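PDB 2PBF: protein-L-isoaspartate O-methyltransferase beta-aspartate methyltransferase, which probably catalyses transfer of a methyl group from S-adenosyl-L-methionine to L-isoaspartyl residues in damaged proteins, and is bound here to the product S-adenosyl-L-homocysteine. Local coordinates for residues Leu16-Leu19 / Lys20-Gly23; Asp28-Tyr31 / Asn32-Gln36; His67-Ser70 / Leu71-Ile75. All coordinates share one frame; numbering follows the deposited sequence.

Contact 1. Residues Leu16-Leu19 / Lys20-Gly23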
ATOM      1  N   LEU A  16      12.120   9.981  -9.195  1.00 32.37           N
ATOM      2  CA  LEU A  16      12.063  10.317  -7.781  1.00 34.24           C
ATOM      3  C   LEU A  16      12.561  11.730  -7.484  1.00 35.37           C
ATOM      4  O   LEU A  16      12.008  12.449  -6.640  1.00 35.68           O
ATOM      5  CB  LEU A  16      12.833   9.260  -6.967  1.00 33.99           C
ATOM      6  CG  LEU A  16      12.259   7.828  -6.972  1.00 31.59           C
ATOM      7  CD1 LEU A  16      12.983   7.013  -5.925  1.00 30.55           C
ATOM      8  CD2 LEU A  16      10.766   7.791  -6.677  1.00 31.69           C
ATOM      9  N   GLU A  17      13.585  12.118  -8.227  1.00 37.12           N
ATOM     10  CA  GLU A  17      14.086  13.486  -8.242  1.00 38.80           C
ATOM     11  C   GLU A  17      13.065  14.493  -8.764  1.00 38.69           C
ATOM     12  O   GLU A  17      13.029  15.610  -8.280  1.00 39.03           O
ATOM     13  CB  GLU A  17      15.378  13.547  -9.066  1.00 39.14           C
ATOM     14  CG  GLU A  17      16.577  12.959  -8.350  1.00 43.19           C
ATOM     15  CD  GLU A  17      16.933  13.735  -7.078  1.00 48.69           C
ATOM     16  OE1 GLU A  17      17.828  13.268  -6.327  1.00 50.71           O
ATOM     17  OE2 GLU A  17      16.330  14.817  -6.841  1.00 49.87           O
ATOM     18  N   ASN A  18      12.246  14.097  -9.745  1.00 39.62           N
ATOM     19  CA  ASN A  18      11.159  14.946 -10.272  1.00 40.23           C
ATOM     20  C   ASN A  18      10.057  15.190  -9.240  1.00 40.09           C
ATOM     21  O   ASN A  18       9.612  16.325  -9.063  1.00 40.83           O
ATOM     22  CB  ASN A  18      10.585  14.386 -11.595  1.00 40.86           C
ATOM     23  CG  ASN A  18       9.225  15.009 -11.977  1.00 43.03           C
ATOM     24  OD1 ASN A  18       8.161  14.420 -11.730  1.00 45.44           O
ATOM     25  ND2 ASN A  18       9.260  16.193 -12.574  1.00 43.98           N
ATOM     26  N   LEU A  19       9.643  14.133  -8.542  1.00 40.47           N
ATOM     27  CA  LEU A  19       8.711  14.245  -7.408  1.00 40.17           C
ATOM     28  C   LEU A  19       9.241  15.127  -6.266  1.00 40.62           C
ATOM     29  O   LEU A  19       8.479  15.886  -5.665  1.00 40.06           O
ATOM     30  CB  LEU A  19       8.321  12.852  -6.879  1.00 39.83           C
ATOM     31  CG  LEU A  19       7.674  11.866  -7.865  1.00 39.24           C
ATOM     32  CD1 LEU A  19       7.167  10.590  -7.168  1.00 37.62           C
ATOM     33  CD2 LEU A  19       6.556  12.540  -8.647  1.00 36.07           C
ATOM     34  N   LYS A  20      10.535  15.026  -5.967  1.00 41.82           N
ATOM     35  CA  LYS A  20      11.163  15.913  -4.990  1.00 42.92           C
ATOM     36  C   LYS A  20      11.117  17.375  -5.411  1.00 43.63           C
ATOM     37  O   LYS A  20      10.670  18.209  -4.629  1.00 44.15           O
ATOM     38  CB  LYS A  20      12.596  15.498  -4.706  1.00 43.60           C
ATOM     39  CG  LYS A  20      12.765  14.785  -3.377  1.00 45.16           C
ATOM     40  CD  LYS A  20      14.132  14.102  -3.279  1.00 47.96           C
ATOM     41  CE  LYS A  20      15.243  15.088  -2.964  1.00 48.69           C
ATOM     42  NZ  LYS A  20      16.584  14.444  -3.053  1.00 50.09           N
ATOM     43  N   ARG A  21      11.565  17.677  -6.638  1.00 44.04           N
ATOM     44  CA  ARG A  21      11.473  19.032  -7.208  1.00 44.82           C
ATOM     45  C   ARG A  21      10.049  19.583  -7.146  1.00 44.56           C
ATOM     46  O   ARG A  21       9.819  20.776  -6.869  1.00 45.62           O
ATOM     47  CB  ARG A  21      12.022  19.073  -8.642  1.00 44.80           C
ATOM     48  CG  ARG A  21      13.552  18.875  -8.731  1.00 45.44           C
ATOM     49  CD  ARG A  21      14.130  19.271 -10.109  1.00 47.03           C
ATOM     50  NE  ARG A  21      13.301  18.829 -11.238  1.00 50.54           N
ATOM     51  CZ  ARG A  21      13.521  17.726 -11.956  1.00 52.96           C
ATOM     52  NH1 ARG A  21      14.560  16.939 -11.685  1.00 54.20           N
ATOM     53  NH2 ARG A  21      12.696  17.410 -12.955  1.00 53.61           N
ATOM     54  N   ARG A  22       9.081  18.710  -7.358  1.00 43.99           N
ATOM     55  CA  ARG A  22       7.696  19.130  -7.328  1.00 43.01           C
ATOM     56  C   ARG A  22       7.150  19.134  -5.910  1.00 42.41           C
ATOM     57  O   ARG A  22       6.002  19.525  -5.682  1.00 42.90           O
ATOM     58  CB  ARG A  22       6.861  18.246  -8.252  1.00 43.47           C
ATOM     59  CG  ARG A  22       7.180  18.444  -9.718  1.00 43.52           C
ATOM     60  CD  ARG A  22       6.009  18.036 -10.576  1.00 45.04           C
ATOM     61  NE  ARG A  22       5.894  16.585 -10.713  1.00 44.24           N
ATOM     62  CZ  ARG A  22       4.743  15.911 -10.756  1.00 41.55           C
ATOM     63  NH1 ARG A  22       3.584  16.524 -10.642  1.00 38.79           N
ATOM     64  NH2 ARG A  22       4.766  14.602 -10.886  1.00 41.06           N
ATOM     65  N   GLY A  23       7.979  18.720  -4.953  1.00 41.27           N
ATOM     66  CA  GLY A  23       7.602  18.725  -3.544  1.00 40.48           C
ATOM     67  C   GLY A  23       6.612  17.635  -3.159  1.00 40.07           C
ATOM     68  O   GLY A  23       5.957  17.744  -2.135  1.00 39.90           O
TER
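N18 and R22, one turn apart, supply the side-chain hydrogen bond of this helix end: R22 NE donates to N18 OD1 over 3.3 Å. The two groups use the bond differently. The oxygen lies near the guanidinium plane, at its edge, whereas NE stands 37° out of the plane of the amide carbonyl and therefore does not follow a lone pair. With CG anti to the backbone N (chi1 165°), the N18 amide runs toward R22. The stronger polar partner of R22 is D50, which forms a salt bridge with NH2.

Among the charged pairs, E17 and K20 extend side by side in the same direction. Their salt bridge is long, with E17 OE1 3.7 Å from K20 NZ, and K20 also makes a cation-pi contact with Y31, so its ammonium group is shared between an acid and a ring.

The backbone bonds belong to the last turn of helix 12-21. K20 N, R21 N and R22 N donate in turn to L16 O, E17 O and N18 O, each at 3.0 Å. A Schellman motif then closes the helix: G23 has positive phi, and the G23 N to K20 O bond measures 2.8 Å. Beyond this cap, a further backbone bond links L19 with I25.

Van der Waals packing adds to these bonds, partly through the charged groups. R21 spreads its guanidinium over the backbone, with N18 CA 3.9 Å above one face and offset toward the rim. The R21 and N18 side chains cross at about a right angle, their guanidinium and amide planes 69° apart. L19 CD2 meets R22 NH2 at 3.5 Å, while L16 faces Y31, M34 and L35 of helix 28-35.

Contact 2. Residues Asp28-Tyr31 / Asn32-Gln36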
ATOM      1  N   ASP A  28      13.266  11.986   3.329  1.00 44.99           N
ATOM      2  CA  ASP A  28      14.396  11.176   2.911  1.00 44.64           C
ATOM      3  C   ASP A  28      14.062   9.691   2.949  1.00 43.41           C
ATOM      4  O   ASP A  28      14.548   8.938   2.118  1.00 43.12           O
ATOM      5  CB  ASP A  28      15.605  11.446   3.813  1.00 45.67           C
ATOM      6  CG  ASP A  28      16.276  12.798   3.541  1.00 48.05           C
ATOM      7  OD1 ASP A  28      17.415  12.972   4.038  1.00 51.87           O
ATOM      8  OD2 ASP A  28      15.699  13.671   2.844  1.00 50.26           O
ATOM      9  N   ASP A  29      13.249   9.288   3.928  1.00 41.97           N
ATOM     10  CA  ASP A  29      12.854   7.894   4.126  1.00 40.75           C
ATOM     11  C   ASP A  29      11.858   7.451   3.057  1.00 39.14           C
ATOM     12  O   ASP A  29      11.856   6.298   2.650  1.00 39.34           O
ATOM     13  CB  ASP A  29      12.215   7.701   5.512  1.00 41.20           C
ATOM     14  CG  ASP A  29      13.245   7.553   6.644  1.00 43.39           C
ATOM     15  OD1 ASP A  29      14.325   6.939   6.437  1.00 45.02           O
ATOM     16  OD2 ASP A  29      12.950   8.037   7.762  1.00 45.58           O
ATOM     17  N   VAL A  30      10.998   8.363   2.626  1.00 38.12           N
ATOM     18  CA  VAL A  30      10.111   8.106   1.490  1.00 37.14           C
ATOM     19  C   VAL A  30      10.983   7.916   0.261  1.00 36.95           C
ATOM     20  O   VAL A  30      10.825   6.939  -0.455  1.00 36.81           O
ATOM     21  CB  VAL A  30       9.086   9.242   1.279  1.00 37.51           C
ATOM     22  CG1 VAL A  30       8.328   9.082  -0.055  1.00 35.86           C
ATOM     23  CG2 VAL A  30       8.114   9.291   2.439  1.00 37.27           C
ATOM     24  N   TYR A  31      11.947   8.820   0.074  1.00 36.52           N
ATOM     25  CA  TYR A  31      12.853   8.771  -1.071  1.00 36.30           C
ATOM     26  C   TYR A  31      13.652   7.491  -1.077  1.00 35.81           C
ATOM     27  O   TYR A  31      13.593   6.757  -2.062  1.00 35.82           O
ATOM     28  CB  TYR A  31      13.798   9.993  -1.128  1.00 37.14           C
ATOM     29  CG  TYR A  31      14.807   9.923  -2.273  1.00 38.57           C
ATOM     30  CD1 TYR A  31      14.551  10.545  -3.492  1.00 38.96           C
ATOM     31  CD2 TYR A  31      15.993   9.190  -2.146  1.00 40.31           C
ATOM     32  CE1 TYR A  31      15.467  10.463  -4.549  1.00 40.85           C
ATOM     33  CE2 TYR A  31      16.914   9.103  -3.190  1.00 40.06           C
ATOM     34  CZ  TYR A  31      16.639   9.737  -4.389  1.00 39.54           C
ATOM     35  OH  TYR A  31      17.547   9.653  -5.424  1.00 42.48           O
ATOM     36  N   ASN A  32      14.386   7.216   0.011  1.00 35.04           N
ATOM     37  CA  ASN A  32      15.263   6.031   0.067  1.00 34.75           C
ATOM     38  C   ASN A  32      14.505   4.723  -0.106  1.00 33.04           C
ATOM     39  O   ASN A  32      14.991   3.804  -0.749  1.00 33.41           O
ATOM     40  CB  ASN A  32      16.135   5.994   1.340  1.00 35.88           C
ATOM     41  CG  ASN A  32      17.000   7.250   1.511  1.00 38.29           C
ATOM     42  OD1 ASN A  32      17.566   7.774   0.543  1.00 42.34           O
ATOM     43  ND2 ASN A  32      17.108   7.726   2.746  1.00 38.99           N
ATOM     44  N   THR A  33      13.305   4.648   0.459  1.00 31.78           N
ATOM     45  CA  THR A  33      12.452   3.462   0.284  1.00 30.03           C
ATOM     46  C   THR A  33      12.077   3.259  -1.180  1.00 28.52           C
ATOM     47  O   THR A  33      12.320   2.204  -1.744  1.00 27.80           O
ATOM     48  CB  THR A  33      11.170   3.554   1.157  1.00 30.04           C
ATOM     49  OG1 THR A  33      11.536   3.812   2.524  1.00 30.60           O
ATOM     50  CG2 THR A  33      10.356   2.260   1.055  1.00 31.73           C
ATOM     51  N   MET A  34      11.469   4.275  -1.786  1.00 28.21           N
ATOM     52  CA  MET A  34      11.097   4.209  -3.194  1.00 28.02           C
ATOM     53  C   MET A  34      12.301   3.984  -4.118  1.00 28.25           C
ATOM     54  O   MET A  34      12.200   3.253  -5.102  1.00 26.96           O
ATOM     55  CB  MET A  34      10.311   5.446  -3.605  1.00 28.23           C
ATOM     56  CG  MET A  34       8.934   5.540  -2.918  1.00 26.94           C
ATOM     57  SD  MET A  34       7.888   6.876  -3.506  1.00 29.51           S
ATOM     58  CE  MET A  34       7.391   6.397  -5.170  1.00 26.55           C
ATOM     59  N   LEU A  35      13.434   4.598  -3.791  1.00 29.15           N
ATOM     60  CA  LEU A  35      14.681   4.375  -4.547  1.00 30.28           C
ATOM     61  C   LEU A  35      15.049   2.893  -4.590  1.00 31.07           C
ATOM     62  O   LEU A  35      15.542   2.389  -5.593  1.00 30.69           O
ATOM     63  CB  LEU A  35      15.826   5.209  -3.942  1.00 30.42           C
ATOM     64  CG  LEU A  35      17.204   5.088  -4.633  1.00 31.79           C
ATOM     65  CD1 LEU A  35      17.120   5.590  -6.062  1.00 34.46           C
ATOM     66  CD2 LEU A  35      18.300   5.810  -3.842  1.00 30.82           C
ATOM     67  N   GLN A  36      14.788   2.193  -3.486  1.00 32.22           N
ATOM     68  CA  GLN A  36      15.038   0.760  -3.397  1.00 32.63           C
ATOM     69  C   GLN A  36      14.063  -0.107  -4.202  1.00 32.29           C
ATOM     70  O   GLN A  36      14.320  -1.306  -4.415  1.00 32.34           O
ATOM     71  CB  GLN A  36      15.091   0.325  -1.923  1.00 32.95           C
ATOM     72  CG  GLN A  36      16.312   0.878  -1.176  1.00 34.06           C
ATOM     73  CD  GLN A  36      16.351   0.466   0.286  1.00 33.19           C
ATOM     74  OE1 GLN A  36      16.795  -0.618   0.612  1.00 37.63           O
ATOM     75  NE2 GLN A  36      15.894   1.347   1.171  1.00 37.92           N
TER
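D29 O is gripped twice by T33. The hydroxyl OG1 donates to D29 O over a short 2.5 Å and arrives close to the line of the C=O bond. T33 N reaches the same D29 O at 3.1 Å from well above the carbonyl plane. The hydroxyl's grip depends on chi1 of T33 (-53°), which sets OG1 beside its own backbone N and turns it back along the helix.

N32 O is also doubly bound. Q36 N and the side-chain NE2 come to it from opposite faces of its plane, with NE2 at 3.2 Å from N32 O.

Y31 packs against N32 and L35. Its ring and the amide plane of N32 are 87° apart, and N32 OD1 lies in the ring plane at the edge, 3.4 Å from Y31 CD2. Further along, L35 CD2 packs 3.6 Å from Y31 CE2, the two side chains crossing obliquely. On the buried side, V30 and M34 run side by side in the same direction, CG1 of V30 4.1 Å from SD of M34.

Before the first turn, D27 OD2 accepts a hydrogen bond from V30 N. Buried V30, T33 and M34 beside exposed D28, D29 and N32 give an amphipathic helix, and the T33 hydroxyl folded onto the carbonyl four residues earlier is a familiar feature of threonine in helices.

Contact 3. Residues His67-Ser70 / Leu71-Ile75. With SAH (S-adenosyl-L-homocysteine), chain C.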
ATOM      1  N   HIS A  67       1.607   6.792  -4.649  1.00 29.14           N
ATOM      2  CA  HIS A  67       2.440   5.926  -3.820  1.00 28.72           C
ATOM      3  C   HIS A  67       3.255   6.793  -2.859  1.00 29.99           C
ATOM      4  O   HIS A  67       3.361   6.482  -1.654  1.00 29.33           O
ATOM      5  CB  HIS A  67       3.416   5.063  -4.640  1.00 27.84           C
ATOM      6  CG  HIS A  67       2.776   3.988  -5.476  1.00 24.78           C
ATOM      7  ND1 HIS A  67       3.296   3.606  -6.693  1.00 23.34           N
ATOM      8  CD2 HIS A  67       1.687   3.199  -5.266  1.00 22.10           C
ATOM      9  CE1 HIS A  67       2.546   2.645  -7.213  1.00 25.49           C
ATOM     10  NE2 HIS A  67       1.570   2.368  -6.358  1.00 24.30           N
ATOM     11  N   ALA A  68       3.863   7.856  -3.389  1.00 30.36           N
ATOM     12  CA  ALA A  68       4.745   8.696  -2.569  1.00 31.54           C
ATOM     13  C   ALA A  68       3.979   9.320  -1.408  1.00 32.57           C
ATOM     14  O   ALA A  68       4.457   9.306  -0.279  1.00 32.71           O
ATOM     15  CB  ALA A  68       5.401   9.774  -3.407  1.00 31.64           C
ATOM     16  N   LEU A  69       2.791   9.847  -1.701  1.00 33.54           N
ATOM     17  CA  LEU A  69       1.974  10.526  -0.717  1.00 34.74           C
ATOM     18  C   LEU A  69       1.488   9.561   0.374  1.00 35.40           C
ATOM     19  O   LEU A  69       1.553   9.878   1.561  1.00 35.79           O
ATOM     20  CB  LEU A  69       0.798  11.237  -1.396  1.00 34.86           C
ATOM     21  CG  LEU A  69      -0.461  11.491  -0.547  1.00 36.00           C
ATOM     22  CD1 LEU A  69      -0.326  12.697   0.408  1.00 36.21           C
ATOM     23  CD2 LEU A  69      -1.624  11.686  -1.460  1.00 38.36           C
ATOM     24  N   SER A  70       1.033   8.379  -0.024  1.00 35.84           N
ATOM     25  CA  SER A  70       0.573   7.393   0.940  1.00 36.14           C
ATOM     26  C   SER A  70       1.721   6.902   1.818  1.00 35.83           C
ATOM     27  O   SER A  70       1.560   6.702   3.030  1.00 36.15           O
ATOM     28  CB  SER A  70      -0.108   6.228   0.217  1.00 36.27           C
ATOM     29  OG  SER A  70      -1.377   6.627  -0.254  1.00 38.67           O
ATOM     30  N   LEU A  71       2.881   6.708   1.198  1.00 35.21           N
ATOM     31  CA  LEU A  71       4.043   6.229   1.894  1.00 35.06           C
ATOM     32  C   LEU A  71       4.505   7.276   2.905  1.00 34.98           C
ATOM     33  O   LEU A  71       4.941   6.926   3.999  1.00 34.99           O
ATOM     34  CB  LEU A  71       5.153   5.910   0.898  1.00 35.21           C
ATOM     35  CG  LEU A  71       6.228   4.855   1.159  1.00 35.79           C
ATOM     36  CD1 LEU A  71       5.642   3.479   1.530  1.00 34.55           C
ATOM     37  CD2 LEU A  71       7.133   4.722  -0.076  1.00 35.01           C
ATOM     38  N   LYS A  72       4.410   8.547   2.523  1.00 34.39           N
ATOM     39  CA  LYS A  72       4.717   9.671   3.417  1.00 34.67           C
ATOM     40  C   LYS A  72       3.845   9.632   4.665  1.00 33.31           C
ATOM     41  O   LYS A  72       4.355   9.737   5.764  1.00 32.88           O
ATOM     42  CB  LYS A  72       4.533  10.995   2.681  1.00 35.60           C
ATOM     43  CG  LYS A  72       4.551  12.265   3.551  1.00 37.96           C
ATOM     44  CD  LYS A  72       3.812  13.407   2.837  1.00 39.82           C
ATOM     45  CE  LYS A  72       4.001  14.779   3.553  1.00 41.39           C
ATOM     46  NZ  LYS A  72       3.331  14.841   4.915  1.00 44.84           N
ATOM     47  N   ARG A  73       2.542   9.427   4.489  1.00 33.10           N
ATOM     48  CA  ARG A  73       1.603   9.458   5.607  1.00 32.97           C
ATOM     49  C   ARG A  73       1.865   8.318   6.573  1.00 33.17           C
ATOM     50  O   ARG A  73       1.564   8.412   7.772  1.00 32.72           O
ATOM     51  CB  ARG A  73       0.151   9.392   5.135  1.00 33.51           C
ATOM     52  CG  ARG A  73      -0.288  10.434   4.116  1.00 34.53           C
ATOM     53  CD  ARG A  73       0.041  11.855   4.533  1.00 36.91           C
ATOM     54  NE  ARG A  73      -0.609  12.233   5.775  1.00 37.07           N
ATOM     55  CZ  ARG A  73      -0.900  13.487   6.126  1.00 38.06           C
ATOM     56  NH1 ARG A  73      -0.633  14.500   5.315  1.00 37.35           N
ATOM     57  NH2 ARG A  73      -1.475  13.720   7.295  1.00 37.30           N
ATOM     58  N   LEU A  74       2.395   7.223   6.038  1.00 32.45           N
ATOM     59  CA  LEU A  74       2.616   6.017   6.827  1.00 32.39           C
ATOM     60  C   LEU A  74       4.066   5.877   7.290  1.00 32.22           C
ATOM     61  O   LEU A  74       4.404   4.927   7.975  1.00 32.13           O
ATOM     62  CB  LEU A  74       2.186   4.778   6.017  1.00 32.24           C
ATOM     63  CG  LEU A  74       0.687   4.576   5.800  1.00 31.40           C
ATOM     64  CD1 LEU A  74       0.422   3.491   4.801  1.00 29.50           C
ATOM     65  CD2 LEU A  74      -0.047   4.313   7.104  1.00 31.48           C
ATOM     66  N   ILE A  75       4.921   6.829   6.917  1.00 32.86           N
ATOM     67  CA  ILE A  75       6.359   6.648   7.054  1.00 33.09           C
ATOM     68  C   ILE A  75       6.824   6.289   8.468  1.00 33.96           C
ATOM     69  O   ILE A  75       7.732   5.468   8.639  1.00 35.00           O
ATOM     70  CB  ILE A  75       7.178   7.830   6.422  1.00 33.70           C
ATOM     71  CG1 ILE A  75       8.531   7.334   5.897  1.00 33.28           C
ATOM     72  CG2 ILE A  75       7.354   9.009   7.389  1.00 32.73           C
ATOM     73  CD1 ILE A  75       8.403   6.235   4.856  1.00 33.82           C
TER
HETATM   74  N   SAH C 301      -1.435  -0.252  -4.519  1.00 26.69           N
HETATM   75  CA  SAH C 301      -1.868  -0.748  -5.850  1.00 25.82           C
HETATM   76  CB  SAH C 301      -3.221  -0.168  -6.177  1.00 25.87           C
HETATM   77  CG  SAH C 301      -3.865  -1.012  -7.269  1.00 26.37           C
HETATM   78  SD  SAH C 301      -5.493  -0.395  -7.706  1.00 30.06           S
HETATM   79  C   SAH C 301      -0.863  -0.451  -6.968  1.00 26.11           C
HETATM   80  O   SAH C 301      -0.365   0.675  -7.038  1.00 24.73           O
HETATM   81  OXT SAH C 301      -0.537  -1.332  -7.804  1.00 24.57           O
HETATM   82  C5' SAH C 301      -6.378  -1.080  -6.284  1.00 30.80           C
HETATM   83  C4' SAH C 301      -6.400  -2.606  -6.177  1.00 30.88           C
HETATM   84  O4' SAH C 301      -7.376  -2.931  -5.227  1.00 32.06           O
HETATM   85  C3' SAH C 301      -6.761  -3.384  -7.435  1.00 30.09           C
HETATM   86  O3' SAH C 301      -5.694  -4.260  -7.758  1.00 28.25           O
HETATM   87  C2' SAH C 301      -8.034  -4.134  -7.072  1.00 30.61           C
HETATM   88  O2' SAH C 301      -8.084  -5.419  -7.650  1.00 30.16           O
HETATM   89  C1' SAH C 301      -7.923  -4.196  -5.562  1.00 30.67           C
HETATM   90  N9  SAH C 301      -9.200  -4.323  -4.825  1.00 31.12           N
HETATM   91  C8  SAH C 301     -10.381  -3.717  -5.141  1.00 31.73           C
HETATM   92  N7  SAH C 301     -11.288  -4.044  -4.192  1.00 32.36           N
HETATM   93  C5  SAH C 301     -10.718  -4.871  -3.287  1.00 29.82           C
HETATM   94  C6  SAH C 301     -11.205  -5.518  -2.146  1.00 31.26           C
HETATM   95  N6  SAH C 301     -12.461  -5.399  -1.736  1.00 29.90           N
HETATM   96  N1  SAH C 301     -10.352  -6.288  -1.396  1.00 32.96           N
HETATM   97  C2  SAH C 301      -9.037  -6.443  -1.790  1.00 30.97           C
HETATM   98  N3  SAH C 301      -8.590  -5.810  -2.923  1.00 30.07           N
HETATM   99  C4  SAH C 301      -9.406  -5.035  -3.668  1.00 29.94           C
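Two bends in the R73 chain, chi2 -52° and chi3 -61°, fold its methylenes back over the preceding turn. CG of R73 comes 3.2 Å from L69 O, and CD lies 4.2 Å from L69 CD1. Beyond this bend the guanidinium leaves the segment, and NE forms a salt bridge with E203.

H67 extends the other way. Its first torsion places CG anti to the carbonyl carbon, and the imidazole reaches the bound S-adenosyl-L-homocysteine. NE2 of H67 donates to the carboxylate O of the ligand over 2.7 Å, nearly straight at 167°, with the oxygen close to the ring plane at its edge. Y93 stacks on the same ring.

The peptide at H67 is held too, since L71 N donates to H67 O at 2.9 Å. The bonds K72 N to A68 O and R73 N to L69 O continue the helical pattern; L74 N to S70 O is longer, 3.2 Å.

Helix 64-74 is thus packed on several sides: A68 and L71 meet M34 of helix 28-35, L71 also touches L94 and C97 of helix 93-101, and S70, R73 and L74 rest on I190 of strand 187-195.

How the contacts relate
The three contacts follow one another along the chain, on helices 12-21, 28-35 and 64-74, all on the same side of the chain's centre. Contact 2 is the middle member: its centre is 12 Å from contact 1 and 10 Å from contact 3, while contacts 1 and 3 are 14 Å apart and meet at L19 and A68. L16 CD1 lies 3.6 Å from M34 C, and M34 CG lies 3.5 Å from L71 CD2, so L16, M34 and L71 form a packed path inward. Contact 3, nearest the centre, reaches the cofactor product directly and borders the mixed sheet of the Rossmann-like methyltransferase fold; contacts 1 and 2 form outer layers.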